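PDB 2YNK: WZI from Escherichia coli, which is an outer-membrane beta-barrel lectin that binds carbohydrate and underpins assembly of the group 1 capsule. Local coordinates for residues N140-Q150 against P168-E178; Y353-G364 against N397-P405. All coordinates share one frame; numbering follows the deposited sequence.

Contact 1: N140-Q150 against P168-E178; sequences NQWLSFGQVPQ and PMTGFLMQRAE. With OCT (N-octane), chain B.
Strands 141-145 and 170-176 run antiparallel, their directions 166° apart and their axes 4.5 Å at closest approach, and the pairs Trp142-Gln175, Ser144-Leu173 and Gly146-Gly171 are each joined by two backbone hydrogen bonds. Between them Leu143-Met174 and Phe145-Phe172 form non-hydrogen-bonded pairs whose side chains share one face of the sheet. There Phe145 sets its CD1 over the centre of the Phe172 ring, an oblique pair with the two planes at 54° and the centroids 4.8 Å apart. Phe145 CZ also meets Thr170 CG2 at 3.7 Å. Next along this face, Gln147 NE2 donates to Thr170 OG1 at 2.9 Å, and Gln147 OE1 is taken by Asn130. An n-octane ends here, its C8 3.4 Å from Thr170 OG1, while a dodecane touches Leu143. On the other face CD1 of Trp142 meets Ala177 CB at 3.7 Å, Trp142 NE1 bonds to Glu35, and the Gln175 amide bonds to Gln196. Where the chain enters the first strand, Asn140 has CG anti to the backbone N (chi1 -158°), and its amide grips the Glu178 backbone twice, OD1 accepting from N at 3.0 Å and ND2 donating to O at 2.8 Å. One water accepts from Asn140 ND2, Gln141 NE2 and Arg176 NE; Gln141 NE2 also bonds to Trp139 O, and Arg176 NH1 to Ala180 O. Alkanes on the face of Leu143, Phe145 and Thr170, against bonded polar groups on the face of Trp142 and Gln175, are consistent with an outer surface that faces lipid and a more polar barrel interior.

Contact 2: Y353-G364 against N397-P405; sequences YQQGYPLGDAMG and NQSINKAFP
Gly356 and Lys402 mark the closest backbone approach between a tight beta hairpin, strands 353-354 and 357-358 joined by a type I' turn, and the irregular loop 397-405; both belong to connections between strands of the barrel. Three hydrogen bonds cross. Lys402 N donates weakly to Gly356 O. The lysine side chain then runs over Gly356 CA and bends at its third and fourth torsions, which brings NZ to Gln355 O at 3.1 Å, with the ammonium nitrogen well out of the carbonyl plane. The third bond, from Asn401 ND2 to Met363 O (3.0 Å), ties the loop to the type I turn 361-364, with the donor tilted only 15° from the carbonyl plane.

The remaining contacts centre on three aromatic rings. Ile400 O sits 3.5 Å above the Tyr353 ring, toward its rim, while the Ile400 side chain crosses this ring at about a right angle and meets CE1 with CD1. Asn401 CB comes to CE2, at the opposite flank of the ring from CE1 but on the same side of its plane as Ile400 O. Tyr353 OH is hydrogen-bonded to Gly365 N, just past the first segment. Ala403 CB makes a CH-pi contact over the face of Tyr357, 4.0 Å from the ring centroid and 19° off the normal; the phenol OH of Tyr357 reaches Gln79. Phe404 turns an edge to Ala362 O, with CE2 3.6 Å away, and like Met363 it packs on Val393 of strand 383-393.

Within the loop an Asx motif fixes the amide that makes the third bond. Asn401 CG stands anti to the backbone N (chi1 180°), and OD1 accepts from Phe404 N at 3.0 Å while ND2 remains directed at Met363 O.

In the fold
Both segments of contact 1 precede those of contact 2 in the chain, and the centres lie about 24 Å apart. Contact 1 pairs two neighbouring strands of the 18-strand antiparallel barrel; contact 2 joins the connection between strands 322-331 and 368-377 to the one between 383-393 and 408-422. By strand alternation, these connections and the one linking the strands of contact 1 lie at the same barrel end, probably the extracellular one. The contacts touch where Met169 CG meets Gln354 OE1 at 3.5 Å, and Arg162 bonds to both Gln150 and the Leu359 carbonyl. Long inter-strand loops thus tie the hairpin of contact 2 to the loop ends of the two strands paired in contact 1.

Contact 1: N140-Q150 against P168-E178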
# COMPACT_ATOMS: atom_id res chain seq x y z
N ASN A 140 8.67 20.09 11.19
CA ASN A 140 7.84 18.88 11.30
C ASN A 140 7.28 18.32 9.95
O ASN A 140 6.43 17.43 9.95
CB ASN A 140 6.68 19.11 12.28
CG ASN A 140 6.13 17.81 12.84
OD1 ASN A 140 6.90 16.92 13.22
ND2 ASN A 140 4.80 17.68 12.87
N GLN A 141 7.78 18.84 8.83
CA GLN A 141 7.38 18.33 7.52
C GLN A 141 8.53 17.57 6.87
O GLN A 141 9.68 18.00 6.92
CB GLN A 141 6.90 19.46 6.59
CG GLN A 141 5.98 20.48 7.24
CD GLN A 141 4.93 19.85 8.14
OE1 GLN A 141 4.21 18.93 7.75
NE2 GLN A 141 4.83 20.36 9.37
N TRP A 142 8.20 16.42 6.29
CA TRP A 142 9.14 15.65 5.49
C TRP A 142 8.98 15.96 4.01
O TRP A 142 7.89 15.78 3.46
CB TRP A 142 8.91 14.17 5.70
CG TRP A 142 9.63 13.61 6.89
CD1 TRP A 142 9.07 13.10 8.05
CD2 TRP A 142 11.07 13.44 7.04
NE1 TRP A 142 10.05 12.65 8.90
CE2 TRP A 142 11.27 12.83 8.36
CE3 TRP A 142 12.17 13.73 6.26
CZ2 TRP A 142 12.53 12.53 8.84
CZ3 TRP A 142 13.44 13.43 6.76
CH2 TRP A 142 13.61 12.84 8.02
N LEU A 143 10.05 16.42 3.38
CA LEU A 143 10.07 16.65 1.95
C LEU A 143 10.95 15.60 1.31
O LEU A 143 12.09 15.40 1.73
CB LEU A 143 10.62 18.04 1.62
CG LEU A 143 10.65 18.41 0.12
CD1 LEU A 143 9.29 18.20 -0.54
CD2 LEU A 143 11.12 19.85 -0.05
N SER A 144 10.42 14.94 0.28
CA SER A 144 11.07 13.79 -0.31
C SER A 144 11.19 13.86 -1.84
O SER A 144 10.29 14.36 -2.51
CB SER A 144 10.27 12.56 0.06
OG SER A 144 10.90 11.41 -0.46
N PHE A 145 12.29 13.36 -2.38
CA PHE A 145 12.40 13.16 -3.83
C PHE A 145 12.90 11.76 -4.11
O PHE A 145 13.81 11.28 -3.44
CB PHE A 145 13.34 14.17 -4.50
CG PHE A 145 13.40 14.00 -6.00
CD1 PHE A 145 12.41 14.53 -6.82
CD2 PHE A 145 14.42 13.26 -6.59
CE1 PHE A 145 12.46 14.35 -8.20
CE2 PHE A 145 14.47 13.08 -7.96
CZ PHE A 145 13.49 13.62 -8.76
N GLY A 146 12.31 11.13 -5.13
CA GLY A 146 12.68 9.78 -5.52
C GLY A 146 11.55 9.01 -6.16
O GLY A 146 10.61 9.59 -6.71
N GLN A 147 11.64 7.68 -6.08
CA GLN A 147 10.58 6.81 -6.55
C GLN A 147 10.02 6.10 -5.34
O GLN A 147 10.36 4.94 -5.09
CB GLN A 147 11.09 5.81 -7.58
CG GLN A 147 11.42 6.46 -8.91
CD GLN A 147 11.90 5.49 -9.97
OE1 GLN A 147 12.38 4.39 -9.68
NE2 GLN A 147 11.78 5.90 -11.22
N VAL A 148 9.17 6.81 -4.59
CA VAL A 148 8.62 6.27 -3.35
C VAL A 148 7.22 5.71 -3.56
O VAL A 148 6.33 6.45 -4.01
CB VAL A 148 8.57 7.33 -2.22
CG1 VAL A 148 7.92 6.74 -0.96
CG2 VAL A 148 9.95 7.86 -1.93
N PRO A 149 7.00 4.43 -3.23
CA PRO A 149 5.64 3.90 -3.26
C PRO A 149 4.77 4.46 -2.14
O PRO A 149 5.29 4.80 -1.04
CB PRO A 149 5.84 2.39 -3.06
CG PRO A 149 7.13 2.28 -2.33
CD PRO A 149 7.98 3.39 -2.86
N GLN A 150 3.47 4.53 -2.41
CA GLN A 150 2.49 4.98 -1.43
C GLN A 150 1.44 3.90 -1.17
O GLN A 150 1.39 2.88 -1.88
CB GLN A 150 1.77 6.24 -1.92
CG GLN A 150 2.64 7.49 -2.00
CD GLN A 150 2.15 8.45 -3.07
OE1 GLN A 150 2.13 8.13 -4.27
NE2 GLN A 150 1.77 9.65 -2.64
N PRO A 168 6.79 2.32 -8.71
CA PRO A 168 6.67 3.63 -8.08
C PRO A 168 7.19 4.72 -9.02
O PRO A 168 8.11 4.47 -9.81
CB PRO A 168 7.54 3.50 -6.82
CG PRO A 168 8.50 2.41 -7.13
CD PRO A 168 7.77 1.46 -8.02
N MSE A 169 6.60 5.91 -8.92
CA MSE A 169 6.87 6.98 -9.87
C MSE A 169 7.77 7.99 -9.28
O MSE A 169 7.76 8.23 -8.06
CB MSE A 169 5.58 7.69 -10.25
CG MSE A 169 4.52 6.70 -10.72
SE MSE A 169 2.88 7.70 -11.14
CE MSE A 169 2.26 7.92 -9.27
N THR A 170 8.54 8.64 -10.15
CA THR A 170 9.51 9.64 -9.73
C THR A 170 8.81 10.95 -9.44
O THR A 170 8.05 11.45 -10.28
CB THR A 170 10.58 9.85 -10.79
OG1 THR A 170 11.48 8.74 -10.76
CG2 THR A 170 11.36 11.13 -10.55
N GLY A 171 9.06 11.49 -8.24
CA GLY A 171 8.40 12.71 -7.83
C GLY A 171 8.73 13.22 -6.44
O GLY A 171 9.63 12.71 -5.75
N PHE A 172 7.99 14.26 -6.05
CA PHE A 172 8.12 14.91 -4.76
C PHE A 172 6.97 14.47 -3.85
O PHE A 172 5.86 14.20 -4.32
CB PHE A 172 8.10 16.42 -4.93
CG PHE A 172 9.31 16.95 -5.65
CD1 PHE A 172 10.45 17.31 -4.96
CD2 PHE A 172 9.30 17.08 -7.03
CE1 PHE A 172 11.57 17.78 -5.62
CE2 PHE A 172 10.42 17.55 -7.70
CZ PHE A 172 11.55 17.91 -6.99
N LEU A 173 7.25 14.39 -2.56
CA LEU A 173 6.26 13.94 -1.58
C LEU A 173 6.47 14.67 -0.25
O LEU A 173 7.60 14.92 0.16
CB LEU A 173 6.37 12.42 -1.40
CG LEU A 173 5.28 11.71 -0.61
CD1 LEU A 173 5.23 10.25 -1.04
CD2 LEU A 173 5.49 11.83 0.90
N MSE A 174 5.37 15.03 0.40
CA MSE A 174 5.42 15.83 1.62
C MSE A 174 4.41 15.34 2.62
O MSE A 174 3.30 14.98 2.25
CB MSE A 174 5.22 17.30 1.30
CG MSE A 174 6.22 18.12 2.11
SE MSE A 174 5.97 20.06 1.82
CE MSE A 174 5.77 20.67 3.68
N GLN A 175 4.81 15.36 3.89
CA GLN A 175 4.05 14.78 5.01
C GLN A 175 4.37 15.45 6.35
O GLN A 175 5.43 16.03 6.51
CB GLN A 175 4.46 13.33 5.20
CG GLN A 175 3.78 12.38 4.27
CD GLN A 175 4.15 10.95 4.56
OE1 GLN A 175 3.67 10.04 3.88
NE2 GLN A 175 4.99 10.73 5.57
N ARG A 176 3.48 15.29 7.33
CA ARG A 176 3.85 15.61 8.71
C ARG A 176 4.82 14.55 9.21
O ARG A 176 4.74 13.40 8.79
CB ARG A 176 2.63 15.64 9.63
CG ARG A 176 1.59 16.69 9.29
CD ARG A 176 0.51 16.73 10.36
NE ARG A 176 0.92 17.52 11.53
CZ ARG A 176 0.27 17.53 12.70
NH1 ARG A 176 -0.82 16.79 12.89
NH2 ARG A 176 0.72 18.29 13.68
N ALA A 177 5.72 14.93 10.11
CA ALA A 177 6.58 13.96 10.79
C ALA A 177 5.79 13.40 11.96
O ALA A 177 5.29 12.28 11.90
CB ALA A 177 7.89 14.59 11.24
N GLU A 178 5.65 14.20 13.02
CA GLU A 178 4.74 13.85 14.12
C GLU A 178 3.36 14.36 13.77
O GLU A 178 3.22 15.43 13.18
CB GLU A 178 5.21 14.44 15.44
CG GLU A 178 6.22 13.58 16.16
CD GLU A 178 6.58 14.13 17.53
OE1 GLU A 178 5.66 14.41 18.33
OE2 GLU A 178 7.79 14.28 17.80
C1 OCT B . 18.59 9.76 -3.93
C2 OCT B . 17.82 10.19 -5.16
C3 OCT B . 17.22 8.98 -5.90
C4 OCT B . 16.46 9.42 -7.15
C5 OCT B . 16.15 8.23 -8.08
C6 OCT B . 15.18 8.63 -9.19
C7 OCT B . 15.72 8.42 -10.62
C8 OCT B . 14.69 7.84 -11.57
O HOH W 1 3.01 19.98 11.83

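Contact 2: Y353-G364 against N397-P405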
# COMPACT_ATOMS: atom_id res chain seq x y z
N TYR A 353 -3.28 3.72 -15.36
CA TYR A 353 -2.30 2.63 -15.32
C TYR A 353 -0.93 3.13 -15.77
O TYR A 353 -0.85 3.88 -16.74
CB TYR A 353 -2.67 1.51 -16.29
CG TYR A 353 -3.99 0.83 -16.04
CD1 TYR A 353 -5.18 1.44 -16.42
CD2 TYR A 353 -4.05 -0.43 -15.48
CE1 TYR A 353 -6.40 0.82 -16.23
CE2 TYR A 353 -5.27 -1.06 -15.28
CZ TYR A 353 -6.44 -0.43 -15.66
OH TYR A 353 -7.66 -1.03 -15.46
N GLN A 354 0.13 2.70 -15.09
CA GLN A 354 1.48 2.90 -15.57
C GLN A 354 2.02 1.57 -16.02
O GLN A 354 1.96 0.61 -15.26
CB GLN A 354 2.38 3.45 -14.49
CG GLN A 354 3.77 3.78 -15.00
CD GLN A 354 4.66 4.33 -13.94
OE1 GLN A 354 4.99 5.51 -13.95
NE2 GLN A 354 5.08 3.48 -13.02
N GLN A 355 2.53 1.53 -17.26
CA GLN A 355 3.08 0.31 -17.85
C GLN A 355 2.12 -0.85 -17.73
O GLN A 355 2.52 -1.99 -17.49
CB GLN A 355 4.44 -0.01 -17.26
CG GLN A 355 5.42 1.13 -17.49
CD GLN A 355 6.71 1.00 -16.72
OE1 GLN A 355 6.70 0.90 -15.49
NE2 GLN A 355 7.83 1.05 -17.43
N GLY A 356 0.84 -0.54 -17.90
CA GLY A 356 -0.21 -1.55 -17.90
C GLY A 356 -0.70 -1.89 -16.52
O GLY A 356 -1.77 -2.49 -16.36
N TYR A 357 0.08 -1.52 -15.51
CA TYR A 357 -0.23 -1.90 -14.15
C TYR A 357 -0.95 -0.75 -13.45
O TYR A 357 -0.56 0.42 -13.59
CB TYR A 357 1.01 -2.41 -13.45
CG TYR A 357 1.24 -3.89 -13.76
CD1 TYR A 357 1.53 -4.31 -15.05
CD2 TYR A 357 1.10 -4.87 -12.77
CE1 TYR A 357 1.70 -5.65 -15.35
CE2 TYR A 357 1.28 -6.21 -13.06
CZ TYR A 357 1.58 -6.59 -14.36
OH TYR A 357 1.76 -7.93 -14.67
N PRO A 358 -2.06 -1.08 -12.78
CA PRO A 358 -2.93 -0.08 -12.18
C PRO A 358 -2.26 0.72 -11.06
O PRO A 358 -1.54 0.15 -10.26
CB PRO A 358 -4.08 -0.92 -11.62
CG PRO A 358 -3.47 -2.25 -11.36
CD PRO A 358 -2.53 -2.45 -12.50
N LEU A 359 -2.49 2.03 -11.07
CA LEU A 359 -2.13 2.93 -10.00
C LEU A 359 -3.14 2.83 -8.84
O LEU A 359 -2.90 3.33 -7.74
CB LEU A 359 -2.12 4.38 -10.52
CG LEU A 359 -0.81 4.98 -11.04
CD1 LEU A 359 -0.33 4.25 -12.28
CD2 LEU A 359 -1.02 6.46 -11.33
N GLY A 360 -4.28 2.19 -9.10
CA GLY A 360 -5.30 1.98 -8.10
C GLY A 360 -5.23 0.55 -7.63
O GLY A 360 -4.17 0.08 -7.25
N ASP A 361 -6.36 -0.15 -7.67
CA ASP A 361 -6.46 -1.49 -7.11
C ASP A 361 -5.74 -2.53 -7.97
O ASP A 361 -5.75 -2.44 -9.19
CB ASP A 361 -7.94 -1.88 -6.95
CG ASP A 361 -8.15 -3.05 -5.99
OD1 ASP A 361 -7.17 -3.60 -5.42
OD2 ASP A 361 -9.33 -3.42 -5.80
N ALA A 362 -5.16 -3.54 -7.32
CA ALA A 362 -4.35 -4.55 -8.01
C ALA A 362 -5.05 -5.22 -9.23
O ALA A 362 -4.40 -5.60 -10.19
CB ALA A 362 -3.87 -5.61 -7.02
N MSE A 363 -6.38 -5.35 -9.15
CA MSE A 363 -7.21 -5.96 -10.20
C MSE A 363 -7.31 -5.19 -11.50
O MSE A 363 -7.38 -5.78 -12.58
CB MSE A 363 -8.66 -5.94 -9.73
CG MSE A 363 -9.08 -7.24 -9.10
SE MSE A 363 -10.94 -7.08 -8.46
CE MSE A 363 -11.08 -5.20 -7.90
N GLY A 364 -7.36 -3.87 -11.39
CA GLY A 364 -7.75 -3.03 -12.50
C GLY A 364 -9.21 -2.69 -12.35
O GLY A 364 -9.80 -2.92 -11.29
N ASN A 397 -12.32 -7.26 -21.39
CA ASN A 397 -11.02 -7.56 -22.02
C ASN A 397 -10.26 -6.32 -22.49
O ASN A 397 -9.75 -6.28 -23.61
CB ASN A 397 -11.19 -8.56 -23.16
CG ASN A 397 -11.64 -9.92 -22.68
OD1 ASN A 397 -10.85 -10.84 -22.51
ND2 ASN A 397 -12.93 -10.06 -22.44
N GLN A 398 -10.18 -5.33 -21.62
CA GLN A 398 -9.52 -4.06 -21.90
C GLN A 398 -8.02 -4.24 -22.02
O GLN A 398 -7.37 -4.74 -21.09
CB GLN A 398 -9.80 -3.03 -20.78
CG GLN A 398 -11.27 -2.83 -20.44
CD GLN A 398 -11.50 -1.90 -19.26
OE1 GLN A 398 -10.77 -1.94 -18.25
NE2 GLN A 398 -12.52 -1.07 -19.36
N SER A 399 -7.46 -3.82 -23.15
CA SER A 399 -6.01 -3.82 -23.36
C SER A 399 -5.24 -2.93 -22.35
O SER A 399 -4.08 -3.22 -22.04
CB SER A 399 -5.70 -3.34 -24.76
OG SER A 399 -6.19 -2.02 -24.94
N ILE A 400 -5.85 -1.87 -21.83
CA ILE A 400 -5.09 -0.94 -21.00
C ILE A 400 -4.57 -1.56 -19.68
O ILE A 400 -3.67 -1.02 -19.03
CB ILE A 400 -5.89 0.36 -20.73
CG1 ILE A 400 -7.08 0.13 -19.78
CG2 ILE A 400 -6.34 0.96 -22.06
CD1 ILE A 400 -7.75 1.41 -19.31
N ASN A 401 -5.13 -2.72 -19.31
CA ASN A 401 -4.76 -3.46 -18.12
C ASN A 401 -3.96 -4.71 -18.46
O ASN A 401 -4.53 -5.77 -18.70
CB ASN A 401 -6.03 -3.83 -17.35
CG ASN A 401 -5.75 -4.63 -16.08
OD1 ASN A 401 -4.59 -4.89 -15.74
ND2 ASN A 401 -6.81 -5.01 -15.38
N LYS A 402 -2.64 -4.60 -18.43
CA LYS A 402 -1.74 -5.74 -18.61
C LYS A 402 -1.62 -6.67 -17.38
O LYS A 402 -1.11 -7.79 -17.50
CB LYS A 402 -0.34 -5.25 -19.02
CG LYS A 402 -0.26 -4.71 -20.44
CD LYS A 402 1.05 -3.99 -20.76
CE LYS A 402 2.31 -4.81 -20.43
NZ LYS A 402 2.85 -4.61 -19.04
N ALA A 403 -2.07 -6.23 -16.21
CA ALA A 403 -2.10 -7.10 -15.03
C ALA A 403 -3.08 -8.24 -15.25
O ALA A 403 -2.79 -9.40 -15.00
CB ALA A 403 -2.49 -6.31 -13.78
N PHE A 404 -4.28 -7.90 -15.71
CA PHE A 404 -5.30 -8.90 -15.97
C PHE A 404 -5.92 -8.66 -17.34
O PHE A 404 -7.00 -8.09 -17.44
CB PHE A 404 -6.30 -8.90 -14.83
CG PHE A 404 -5.69 -9.38 -13.56
CD1 PHE A 404 -5.63 -10.73 -13.29
CD2 PHE A 404 -5.08 -8.48 -12.69
CE1 PHE A 404 -5.03 -11.19 -12.12
CE2 PHE A 404 -4.47 -8.93 -11.53
CZ PHE A 404 -4.45 -10.28 -11.25
N PRO A 405 -5.20 -9.07 -18.40
CA PRO A 405 -5.57 -8.77 -19.78
C PRO A 405 -6.94 -9.31 -20.20
O PRO A 405 -7.61 -8.66 -21.00
CB PRO A 405 -4.47 -9.44 -20.59
CG PRO A 405 -3.89 -10.48 -19.69
CD PRO A 405 -3.97 -9.87 -18.33